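Local coordinates for protein xylooligosaccharide oxidase (PDB 5L6G) that oxidises the C1 hydroxyl of xylooligosaccharides and related sugars to lactones with a bicovalently bound FAD, reducing molecular oxygen to hydrogen peroxide, at residues 340-348 with 448-456; 395-403 with 464-473. All coordinates share one frame; numbering follows the deposited sequence.

Contact 1: residues 340-348 with 448-456; sequences ETFYSKSLV and YINYADPGL. With FAD (flavin-adenine dinucleotide), chain D; XYP (beta-D-xylopyranose), chain I.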
loop_
_atom_site.group_PDB
_atom_site.type_symbol
_atom_site.label_atom_id
_atom_site.label_comp_id
_atom_site.label_asym_id
_atom_site.label_seq_id
_atom_site.Cartn_x
_atom_site.Cartn_y
_atom_site.Cartn_z
ATOM N N GLU A 340 14.667 -6.441 1.983
ATOM C CA GLU A 340 15.273 -6.405 0.653
ATOM C C GLU A 340 15.969 -5.081 0.479
ATOM O O GLU A 340 15.742 -4.133 1.262
ATOM C CB GLU A 340 14.222 -6.574 -0.451
ATOM C CG GLU A 340 13.421 -7.847 -0.314
ATOM C CD GLU A 340 12.384 -8.043 -1.387
ATOM O OE1 GLU A 340 12.267 -7.234 -2.332
ATOM O OE2 GLU A 340 11.660 -9.044 -1.274
ATOM N N THR A 341 16.829 -5.013 -0.529
ATOM C CA THR A 341 17.531 -3.774 -0.861
ATOM C C THR A 341 17.039 -3.347 -2.222
ATOM O O THR A 341 17.192 -4.076 -3.190
ATOM C CB THR A 341 19.047 -3.978 -0.906
ATOM O OG1 THR A 341 19.493 -4.486 0.360
ATOM C CG2 THR A 341 19.780 -2.681 -1.209
ATOM N N PHE A 342 16.460 -2.161 -2.313
ATOM C CA PHE A 342 15.812 -1.769 -3.547
ATOM C C PHE A 342 15.518 -0.272 -3.625
ATOM O O PHE A 342 15.592 0.468 -2.616
ATOM C CB PHE A 342 14.503 -2.563 -3.712
ATOM C CG PHE A 342 13.474 -2.245 -2.653
ATOM C CD1 PHE A 342 13.532 -2.856 -1.412
ATOM C CD2 PHE A 342 12.471 -1.318 -2.886
ATOM C CE1 PHE A 342 12.603 -2.549 -0.422
ATOM C CE2 PHE A 342 11.526 -1.021 -1.899
ATOM C CZ PHE A 342 11.601 -1.636 -0.672
ATOM N N TYR A 343 15.175 0.143 -4.850
ATOM C CA TYR A 343 14.530 1.419 -5.112
ATOM C C TYR A 343 13.212 1.125 -5.799
ATOM O O TYR A 343 13.121 0.166 -6.531
ATOM C CB TYR A 343 15.395 2.324 -5.994
ATOM C CG TYR A 343 14.744 3.656 -6.292
ATOM C CD1 TYR A 343 14.262 4.448 -5.281
ATOM C CD2 TYR A 343 14.629 4.133 -7.590
ATOM C CE1 TYR A 343 13.666 5.675 -5.537
ATOM C CE2 TYR A 343 14.042 5.366 -7.859
ATOM C CZ TYR A 343 13.560 6.134 -6.815
ATOM O OH TYR A 343 12.958 7.364 -7.038
ATOM N N SER A 344 12.196 1.937 -5.532
ATOM C CA SER A 344 10.892 1.717 -6.138
ATOM C C SER A 344 10.197 3.019 -6.459
ATOM O O SER A 344 10.433 4.044 -5.823
ATOM C CB SER A 344 10.026 0.850 -5.224
ATOM O OG SER A 344 8.706 0.737 -5.701
ATOM N N LYS A 345 9.386 2.980 -7.508
ATOM C CA LYS A 345 8.548 4.098 -7.881
ATOM C C LYS A 345 7.153 3.557 -8.144
ATOM O O LYS A 345 6.925 2.323 -8.246
ATOM C CB LYS A 345 9.096 4.821 -9.116
ATOM C CG LYS A 345 10.473 5.432 -8.937
ATOM C CD LYS A 345 10.903 6.326 -10.101
ATOM C CE LYS A 345 10.335 7.741 -10.041
ATOM N NZ LYS A 345 10.985 8.663 -9.063
ATOM N N SER A 346 6.208 4.483 -8.207
ATOM C CA SER A 346 4.856 4.151 -8.558
ATOM C C SER A 346 4.292 5.168 -9.516
ATOM O O SER A 346 4.891 6.242 -9.765
ATOM C CB SER A 346 4.009 4.142 -7.287
ATOM O OG SER A 346 3.729 5.457 -6.870
ATOM N N LEU A 347 3.132 4.822 -10.050
ATOM C CA LEU A 347 2.353 5.708 -10.848
ATOM C C LEU A 347 0.904 5.264 -10.781
ATOM O O LEU A 347 0.593 4.091 -10.528
ATOM C CB LEU A 347 2.772 5.656 -12.327
ATOM C CG LEU A 347 3.815 6.601 -12.900
ATOM C CD1 LEU A 347 3.977 6.247 -14.370
ATOM C CD2 LEU A 347 3.426 8.048 -12.778
ATOM N N VAL A 348 0.044 6.243 -11.008
ATOM C CA VAL A 348 -1.343 6.032 -11.366
ATOM C C VAL A 348 -1.507 6.804 -12.659
ATOM O O VAL A 348 -1.055 7.947 -12.764
ATOM C CB VAL A 348 -2.289 6.593 -10.302
ATOM C CG1 VAL A 348 -3.745 6.466 -10.741
ATOM C CG2 VAL A 348 -2.066 5.863 -8.983
ATOM N N TYR A 448 1.569 6.783 -5.668
ATOM C CA TYR A 448 0.888 5.996 -4.651
ATOM C C TYR A 448 1.831 5.737 -3.516
ATOM O O TYR A 448 2.792 4.990 -3.658
ATOM C CB TYR A 448 0.450 4.681 -5.285
ATOM C CG TYR A 448 -0.206 3.651 -4.397
ATOM C CD1 TYR A 448 -1.256 3.971 -3.570
ATOM C CD2 TYR A 448 0.187 2.329 -4.451
ATOM C CE1 TYR A 448 -1.882 3.004 -2.791
ATOM C CE2 TYR A 448 -0.433 1.350 -3.695
ATOM C CZ TYR A 448 -1.476 1.682 -2.881
ATOM O OH TYR A 448 -2.070 0.694 -2.118
ATOM N N ILE A 449 1.550 6.373 -2.389
ATOM C CA ILE A 449 2.453 6.369 -1.235
ATOM C C ILE A 449 2.636 4.998 -0.560
ATOM O O ILE A 449 3.589 4.803 0.181
ATOM C CB ILE A 449 2.044 7.476 -0.221
ATOM C CG1 ILE A 449 3.202 7.804 0.722
ATOM C CG2 ILE A 449 0.770 7.103 0.517
ATOM C CD1 ILE A 449 2.883 8.916 1.701
ATOM N N ASN A 450 1.762 4.022 -0.829
ATOM C CA ASN A 450 2.046 2.681 -0.377
ATOM C C ASN A 450 3.248 2.074 -1.094
ATOM O O ASN A 450 3.789 1.076 -0.645
ATOM C CB ASN A 450 0.807 1.795 -0.444
ATOM C CG ASN A 450 0.003 1.851 0.839
ATOM O OD1 ASN A 450 0.503 2.321 1.855
ATOM N ND2 ASN A 450 -1.234 1.371 0.800
ATOM N N TYR A 451 3.683 2.694 -2.192
ATOM C CA TYR A 451 5.006 2.429 -2.777
ATOM C C TYR A 451 5.855 3.722 -2.687
ATOM O O TYR A 451 6.235 4.354 -3.691
ATOM C CB TYR A 451 4.885 1.954 -4.207
ATOM C CG TYR A 451 3.983 0.754 -4.396
ATOM C CD1 TYR A 451 4.059 -0.341 -3.560
ATOM C CD2 TYR A 451 3.026 0.734 -5.393
ATOM C CE1 TYR A 451 3.224 -1.441 -3.734
ATOM C CE2 TYR A 451 2.177 -0.353 -5.551
ATOM C CZ TYR A 451 2.280 -1.429 -4.720
ATOM O OH TYR A 451 1.440 -2.521 -4.875
ATOM N N ALA A 452 6.156 4.078 -1.457
ATOM C CA ALA A 452 6.738 5.369 -1.145
ATOM C C ALA A 452 8.081 5.550 -1.829
ATOM O O ALA A 452 8.939 4.692 -1.740
ATOM C CB ALA A 452 6.890 5.528 0.350
ATOM N N ASP A 453 8.223 6.671 -2.514
ATOM C CA ASP A 453 9.392 6.946 -3.336
ATOM C C ASP A 453 10.118 8.150 -2.733
ATOM O O ASP A 453 9.731 9.284 -2.963
ATOM C CB ASP A 453 8.906 7.228 -4.757
ATOM C CG ASP A 453 10.009 7.691 -5.686
ATOM O OD1 ASP A 453 11.171 7.831 -5.240
ATOM O OD2 ASP A 453 9.679 7.941 -6.857
ATOM N N PRO A 454 11.200 7.908 -1.982
ATOM C CA PRO A 454 11.895 9.030 -1.337
ATOM C C PRO A 454 12.691 9.888 -2.310
ATOM O O PRO A 454 13.331 10.849 -1.883
ATOM C CB PRO A 454 12.816 8.339 -0.331
ATOM C CG PRO A 454 13.060 6.986 -0.919
ATOM C CD PRO A 454 11.817 6.611 -1.668
ATOM N N GLY A 455 12.649 9.563 -3.600
ATOM C CA GLY A 455 13.259 10.409 -4.634
ATOM C C GLY A 455 12.492 11.707 -4.847
ATOM O O GLY A 455 13.037 12.667 -5.392
ATOM N N LEU A 456 11.229 11.740 -4.433
ATOM C CA LEU A 456 10.390 12.936 -4.589
ATOM C C LEU A 456 10.676 13.882 -3.441
ATOM O O LEU A 456 10.684 13.456 -2.284
ATOM C CB LEU A 456 8.910 12.572 -4.547
ATOM C CG LEU A 456 8.462 11.419 -5.440
ATOM C CD1 LEU A 456 7.078 10.958 -5.029
ATOM C CD2 LEU A 456 8.514 11.800 -6.927
HETATM P PA FAD D . 4.987 1.029 8.084
HETATM O O1A FAD D . 4.893 0.495 9.494
HETATM O O2A FAD D . 6.364 1.251 7.542
HETATM O O5B FAD D . 4.055 2.284 7.916
HETATM C C5B FAD D . 3.894 2.996 6.686
HETATM C C4B FAD D . 3.388 4.393 6.966
HETATM O O4B FAD D . 2.129 4.314 7.639
HETATM C C3B FAD D . 4.311 5.182 7.881
HETATM O O3B FAD D . 4.219 6.555 7.565
HETATM C C2B FAD D . 3.724 4.951 9.249
HETATM O O2B FAD D . 4.094 5.937 10.205
HETATM C C1B FAD D . 2.246 4.920 8.931
HETATM N N9A FAD D . 1.521 4.133 9.932
HETATM C C8A FAD D . 1.727 2.873 10.303
HETATM N N7A FAD D . 0.857 2.510 11.276
HETATM C C5A FAD D . 0.092 3.580 11.491
HETATM C C6A FAD D . -1.001 3.890 12.409
HETATM N N6A FAD D . -1.411 2.903 13.228
HETATM N N1A FAD D . -1.515 5.137 12.370
HETATM C C2A FAD D . -1.092 6.086 11.530
HETATM N N3A FAD D . -0.074 5.863 10.646
HETATM C C4A FAD D . 0.525 4.641 10.611
HETATM N N1 FAD D . 0.771 -2.355 -1.154
HETATM C C2 FAD D . -0.371 -2.565 -1.881
HETATM O O2 FAD D . -1.170 -1.603 -2.057
HETATM N N3 FAD D . -0.664 -3.793 -2.375
HETATM C C4 FAD D . 0.134 -4.870 -2.179
HETATM O O4 FAD D . -0.124 -6.020 -2.634
HETATM C C4X FAD D . 1.388 -4.720 -1.411
HETATM N N5 FAD D . 2.254 -5.746 -1.167
HETATM C C5X FAD D . 3.411 -5.596 -0.419
HETATM C C6 FAD D . 4.279 -6.663 -0.150
HETATM C C7 FAD D . 5.446 -6.446 0.599
HETATM C C7M FAD D . 6.364 -7.618 0.847
HETATM C C8 FAD D . 5.763 -5.090 1.168
HETATM C C8M FAD D . 6.984 -4.844 2.046
HETATM C C9 FAD D . 4.878 -4.051 0.898
HETATM C C9A FAD D . 3.725 -4.241 0.115
HETATM N N10 FAD D . 2.827 -3.182 -0.184
HETATM C C10 FAD D . 1.657 -3.359 -0.926
HETATM C "C1'" FAD D . 3.056 -1.822 0.289
HETATM C "C2'" FAD D . 2.386 -1.550 1.598
HETATM O "O2'" FAD D . 0.999 -1.331 1.327
HETATM C "C3'" FAD D . 2.992 -0.259 2.122
HETATM O "O3'" FAD D . 4.413 -0.375 2.258
HETATM C "C4'" FAD D . 2.361 0.053 3.481
HETATM O "O4'" FAD D . 2.327 1.477 3.659
HETATM C "C5'" FAD D . 3.141 -0.639 4.570
HETATM O "O5'" FAD D . 2.367 -0.664 5.771
HETATM P P FAD D . 3.120 -1.030 7.109
HETATM O O1P FAD D . 2.235 -0.819 8.296
HETATM O O2P FAD D . 3.771 -2.370 6.974
HETATM O O3P FAD D . 4.366 -0.026 7.044
HETATM O O1 XYP I . 16.893 7.339 -0.876
HETATM C C1 XYP I . 16.678 8.246 -1.932
HETATM C C2 XYP I . 18.032 8.775 -2.406
HETATM C C3 XYP I . 17.804 9.694 -3.582
HETATM C C4 XYP I . 17.087 8.915 -4.666
HETATM C C5 XYP I . 15.797 8.332 -4.131
HETATM O O2 XYP I . 18.729 9.471 -1.355
HETATM O O3 XYP I . 19.044 10.159 -4.110
HETATM O O4 XYP I . 16.844 9.803 -5.751
HETATM O O5 XYP I . 16.050 7.526 -2.978
HETATM O O HOH W 1 11.059 3.694 -3.155
HETATM O O HOH W 2 12.805 11.101 -8.478
HETATM O O HOH W 3 7.173 7.178 -7.384
HETATM O O HOH W 4 5.548 6.343 -5.290
#
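Asp453 meets Lys345 and Tyr343 together, one with each carboxylate oxygen. From its CB, 3.7 Å from Ser344 O, the side chain runs out with CG anti to the backbone N (chi1 173°), which carries the carboxylate to the strand. OD2 takes the Lys345 ammonium on its syn lone pair, NZ to OD2 2.7 Å, a salt bridge; OD2 also accepts from a water that takes the Ser346 N-H. OD1 accepts from Tyr343 OH at 2.6 Å on the syn side but tilted out of the carboxylate plane, ring and carboxylate planes 75° apart, and from Gly455 N, above the other face of that plane, closing an Asx turn. Lys345 curls back at its last two torsions, so that NZ also donates to Tyr343 OH and bridges to Asp430. Without the carboxylate, as with an alanine here, the Tyr343 hydroxyl and Gly455 N would probably lose their shared acceptor and the Lys345 ammonium would be left to Asp430. Further along, Ser346 OG accepts from Tyr448 N at 2.8 Å (161°), and Ser346 CB lies at the edge of the Tyr451 ring. Tyr448 OH donates to FAD O2 over a very short 2.5 Å, while Tyr451 OH is hydrogen-bonded to O1 of a xylose in the substrate pocket. Tyr343, Pro454 and Gly455 line a second xylose site. The arrangement is a loop of the berberine-like region braced on a strand of the antiparallel sheet beside the flavin and substrate pocket.

Contact 2: residues 395-403 with 464-473; sequences GAGSYAFRD and VYYRQNLDRL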
loop_
_atom_site.group_PDB
_atom_site.type_symbol
_atom_site.label_atom_id
_atom_site.label_comp_id
_atom_site.label_asym_id
_atom_site.label_seq_id
_atom_site.Cartn_x
_atom_site.Cartn_y
_atom_site.Cartn_z
ATOM N N GLY A 395 -15.846 12.222 -3.183
ATOM C CA GLY A 395 -15.791 12.892 -1.879
ATOM C C GLY A 395 -15.649 11.978 -0.666
ATOM O O GLY A 395 -15.576 12.461 0.463
ATOM N N ALA A 396 -15.602 10.663 -0.874
ATOM C CA ALA A 396 -15.628 9.707 0.244
ATOM C C ALA A 396 -14.413 9.740 1.170
ATOM O O ALA A 396 -14.564 9.505 2.371
ATOM C CB ALA A 396 -15.814 8.294 -0.269
ATOM N N GLY A 397 -13.224 10.000 0.632
ATOM C CA GLY A 397 -11.992 9.899 1.416
ATOM C C GLY A 397 -10.853 10.648 0.757
ATOM O O GLY A 397 -10.944 11.009 -0.409
ATOM N N SER A 398 -9.779 10.878 1.488
ATOM C CA SER A 398 -8.662 11.646 0.939
ATOM C C SER A 398 -7.904 10.882 -0.141
ATOM O O SER A 398 -7.257 11.495 -0.992
ATOM C CB SER A 398 -7.697 12.052 2.036
ATOM O OG SER A 398 -7.160 10.905 2.654
ATOM N N TYR A 399 -7.981 9.552 -0.127
ATOM C CA TYR A 399 -7.372 8.760 -1.196
ATOM C C TYR A 399 -7.845 9.320 -2.561
ATOM O O TYR A 399 -9.041 9.441 -2.802
ATOM C CB TYR A 399 -7.691 7.266 -1.036
ATOM C CG TYR A 399 -7.064 6.436 -2.137
ATOM C CD1 TYR A 399 -5.783 5.923 -1.985
ATOM C CD2 TYR A 399 -7.748 6.171 -3.317
ATOM C CE1 TYR A 399 -5.175 5.191 -2.983
ATOM C CE2 TYR A 399 -7.145 5.430 -4.346
ATOM C CZ TYR A 399 -5.856 4.948 -4.164
ATOM O OH TYR A 399 -5.204 4.206 -5.119
ATOM N N ALA A 400 -6.909 9.627 -3.463
ATOM C CA ALA A 400 -7.189 10.551 -4.565
ATOM C C ALA A 400 -7.699 9.917 -5.846
ATOM O O ALA A 400 -8.221 10.601 -6.722
ATOM C CB ALA A 400 -5.945 11.387 -4.877
ATOM N N PHE A 401 -7.513 8.620 -5.983
ATOM C CA PHE A 401 -7.575 7.999 -7.298
ATOM C C PHE A 401 -8.804 7.120 -7.471
ATOM O O PHE A 401 -8.713 5.895 -7.465
ATOM C CB PHE A 401 -6.272 7.255 -7.542
ATOM C CG PHE A 401 -5.057 8.112 -7.290
ATOM C CD1 PHE A 401 -4.824 9.237 -8.060
ATOM C CD2 PHE A 401 -4.174 7.816 -6.292
ATOM C CE1 PHE A 401 -3.727 10.048 -7.827
ATOM C CE2 PHE A 401 -3.070 8.624 -6.053
ATOM C CZ PHE A 401 -2.843 9.733 -6.817
ATOM N N ARG A 402 -9.941 7.782 -7.659
ATOM C CA ARG A 402 -11.245 7.130 -7.712
ATOM C C ARG A 402 -12.036 7.257 -9.006
ATOM O O ARG A 402 -13.134 6.723 -9.093
ATOM C CB ARG A 402 -12.104 7.711 -6.593
ATOM C CG ARG A 402 -11.518 7.471 -5.233
ATOM C CD ARG A 402 -11.391 5.985 -4.918
ATOM N NE ARG A 402 -11.163 5.788 -3.484
ATOM C CZ ARG A 402 -11.150 4.617 -2.839
ATOM N NH1 ARG A 402 -11.379 3.456 -3.462
ATOM N NH2 ARG A 402 -10.930 4.614 -1.530
ATOM N N ASP A 403 -11.526 8.013 -9.968
ATOM C CA ASP A 403 -12.176 8.187 -11.261
ATOM C C ASP A 403 -12.012 6.945 -12.132
ATOM O O ASP A 403 -10.903 6.559 -12.447
ATOM C CB ASP A 403 -11.611 9.407 -11.980
ATOM C CG ASP A 403 -12.444 9.800 -13.164
ATOM O OD1 ASP A 403 -12.469 9.045 -14.157
ATOM O OD2 ASP A 403 -13.112 10.847 -13.083
ATOM N N VAL A 464 1.761 14.778 -5.892
ATOM C CA VAL A 464 1.540 13.581 -6.691
ATOM C C VAL A 464 0.805 12.480 -5.940
ATOM O O VAL A 464 0.070 11.693 -6.559
ATOM C CB VAL A 464 2.838 13.036 -7.327
ATOM C CG1 VAL A 464 3.461 14.071 -8.253
ATOM C CG2 VAL A 464 3.829 12.535 -6.275
ATOM N N TYR A 465 1.011 12.396 -4.625
ATOM C CA TYR A 465 0.337 11.385 -3.821
ATOM C C TYR A 465 -1.131 11.678 -3.587
ATOM O O TYR A 465 -1.928 10.751 -3.541
ATOM C CB TYR A 465 0.994 11.240 -2.445
ATOM C CG TYR A 465 2.364 10.602 -2.391
ATOM C CD1 TYR A 465 2.783 9.637 -3.310
ATOM C CD2 TYR A 465 3.241 10.943 -1.362
ATOM C CE1 TYR A 465 4.057 9.059 -3.221
ATOM C CE2 TYR A 465 4.494 10.361 -1.261
ATOM C CZ TYR A 465 4.902 9.428 -2.188
ATOM O OH TYR A 465 6.160 8.883 -2.061
ATOM N N TYR A 466 -1.483 12.961 -3.437
ATOM C CA TYR A 466 -2.819 13.365 -3.019
ATOM C C TYR A 466 -3.590 14.260 -3.994
ATOM O O TYR A 466 -4.823 14.422 -3.846
ATOM C CB TYR A 466 -2.733 14.019 -1.656
ATOM C CG TYR A 466 -2.024 13.162 -0.646
ATOM C CD1 TYR A 466 -2.536 11.936 -0.271
ATOM C CD2 TYR A 466 -0.812 13.570 -0.095
ATOM C CE1 TYR A 466 -1.892 11.148 0.663
ATOM C CE2 TYR A 466 -0.160 12.791 0.840
ATOM C CZ TYR A 466 -0.690 11.576 1.208
ATOM O OH TYR A 466 -0.032 10.808 2.137
ATOM N N ARG A 467 -2.879 14.819 -4.981
ATOM C CA ARG A 467 -3.465 15.581 -6.077
ATOM C C ARG A 467 -4.571 16.529 -5.605
ATOM O O ARG A 467 -4.308 17.427 -4.813
ATOM C CB ARG A 467 -3.925 14.621 -7.196
ATOM C CG ARG A 467 -2.784 13.979 -7.985
ATOM C CD ARG A 467 -2.028 15.047 -8.777
ATOM N NE ARG A 467 -1.089 14.509 -9.770
ATOM C CZ ARG A 467 0.026 15.125 -10.178
ATOM N NH1 ARG A 467 0.387 16.301 -9.658
ATOM N NH2 ARG A 467 0.801 14.559 -11.103
ATOM N N GLN A 468 -5.803 16.328 -6.070
ATOM C CA GLN A 468 -6.861 17.286 -5.838
ATOM C C GLN A 468 -7.295 17.355 -4.366
ATOM O O GLN A 468 -7.986 18.277 -3.973
ATOM C CB GLN A 468 -8.084 16.945 -6.708
ATOM C CG GLN A 468 -8.891 15.748 -6.206
ATOM C CD GLN A 468 -8.327 14.400 -6.627
ATOM O OE1 GLN A 468 -7.255 14.316 -7.221
ATOM N NE2 GLN A 468 -9.075 13.338 -6.347
ATOM N N ASN A 469 -6.895 16.376 -3.567
ATOM C CA ASN A 469 -7.247 16.356 -2.150
ATOM C C ASN A 469 -6.199 16.975 -1.230
ATOM O O ASN A 469 -6.425 17.103 -0.014
ATOM C CB ASN A 469 -7.544 14.926 -1.754
ATOM C CG ASN A 469 -8.808 14.433 -2.386
ATOM O OD1 ASN A 469 -9.639 15.240 -2.792
ATOM N ND2 ASN A 469 -8.968 13.132 -2.491
ATOM N N LEU A 470 -5.084 17.416 -1.804
ATOM C CA LEU A 470 -4.015 17.986 -1.002
ATOM C C LEU A 470 -4.487 19.180 -0.188
ATOM O O LEU A 470 -4.185 19.281 0.996
ATOM C CB LEU A 470 -2.823 18.396 -1.855
ATOM C CG LEU A 470 -1.633 18.973 -1.085
ATOM C CD1 LEU A 470 -1.166 18.005 -0.005
ATOM C CD2 LEU A 470 -0.507 19.322 -2.054
ATOM N N ASP A 471 -5.210 20.106 -0.812
ATOM C CA ASP A 471 -5.514 21.367 -0.113
ATOM C C ASP A 471 -6.339 21.122 1.155
ATOM O O ASP A 471 -6.030 21.652 2.216
ATOM C CB ASP A 471 -6.168 22.383 -1.048
ATOM C CG ASP A 471 -5.151 23.054 -1.988
ATOM O OD1 ASP A 471 -3.922 22.901 -1.770
ATOM O OD2 ASP A 471 -5.570 23.740 -2.951
ATOM N N ARG A 472 -7.356 20.281 1.063
ATOM C CA ARG A 472 -8.153 19.960 2.240
ATOM C C ARG A 472 -7.330 19.184 3.271
ATOM O O ARG A 472 -7.412 19.456 4.475
ATOM C CB ARG A 472 -9.396 19.178 1.851
ATOM C CG ARG A 472 -10.254 18.841 3.047
ATOM C CD ARG A 472 -11.521 18.164 2.603
ATOM N NE ARG A 472 -12.319 17.723 3.743
ATOM C CZ ARG A 472 -13.339 16.875 3.645
ATOM N NH1 ARG A 472 -13.681 16.374 2.465
ATOM N NH2 ARG A 472 -14.006 16.520 4.728
ATOM N N LEU A 473 -6.506 18.251 2.803
ATOM C CA LEU A 473 -5.576 17.549 3.698
ATOM C C LEU A 473 -4.690 18.514 4.481
ATOM O O LEU A 473 -4.450 18.292 5.661
ATOM C CB LEU A 473 -4.679 16.568 2.945
ATOM C CG LEU A 473 -5.338 15.242 2.523
ATOM C CD1 LEU A 473 -4.416 14.481 1.609
ATOM C CD2 LEU A 473 -5.688 14.405 3.732
HETATM O O HOH W 5 -10.951 11.110 -3.772
HETATM O O HOH W 6 -4.181 9.398 -2.528
#
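Two side-chain amides of the 464-473 segment donate to backbone carbonyls of the 395-403 loop. Asn469 ND2 reaches Ser398 O at 2.8 Å; Ser398 O lies near the Asn469 amide plane, but ND2 stands 56° above the carbonyl plane, off the lone pairs. Gln468 NE2 reaches Ala400 O at 2.9 Å and does lie in the carbonyl plane, on a lone pair, with a straight N-H (167°). The Gln468 chain, its CG set between the backbone N and carbonyl carbon (chi1 75°) and bent again at the next torsion, folds back to bring the amide there.

Water extends this polar set. One molecule donates to Tyr399 O and accepts from Asn469 ND2, giving that amide nitrogen a second partner; another accepts from Ala400 N and donates to Tyr465 O, linking the loop backbone to the end of helix 458-466.

The van der Waals part sets carbon against backbone carbonyls as well as against other side chains. Ala400 CB points at the helix end and rests 3.4 Å from Tyr466 O, while on the loop's own side it sits over the centre of one face of the Phe401 ring. That ring turns its edge to Val464 O, CZ to O 3.5 Å, and its CE1 lies 4.0 Å from Arg467 CG, the touch being made by this aliphatic carbon, not the guanidinium. Arg467 NE itself hydrogen-bonds Trp445 O. At the other end Leu473 CD2 packs on Ser398 CB at 3.5 Å; Ser398 OG turns instead to Ala209 O, and Trp208 of helix 204-213 touches both Asn469 and Leu473.

Arg467 has positive phi where helix 458-466 ends, and helix 470-480 follows. With uncharged amides, carbonyls and water making every polar link described across the two segments, the loop is fixed to this helix junction through its backbone, without a salt bridge between them.

Overall arrangement
Contacts 1 and 2 have centres 18 Å apart and alternate along the chain: 340-348, 395-403, 448-456, then 464-473. They join directly through Tyr465, whose OH lies 3.1 Å from Asp453 N, a probable hydrogen bond, and whose CE2 packs 3.5 Å from Ile449 CG1. Contact 1 lies at the active site: the side chain of Tyr451 is about 4 Å from that of Glu412 and about 7 Å from that of Arg272, all three binding substrate. Contact 2 stands farther back, the side chain of Tyr399 about 8 Å from FAD and that of Tyr465 about 10 Å from a xylose. Gln490 hydrogen-bonds Tyr465 OH as well as Asp453 O, tying both contacts together.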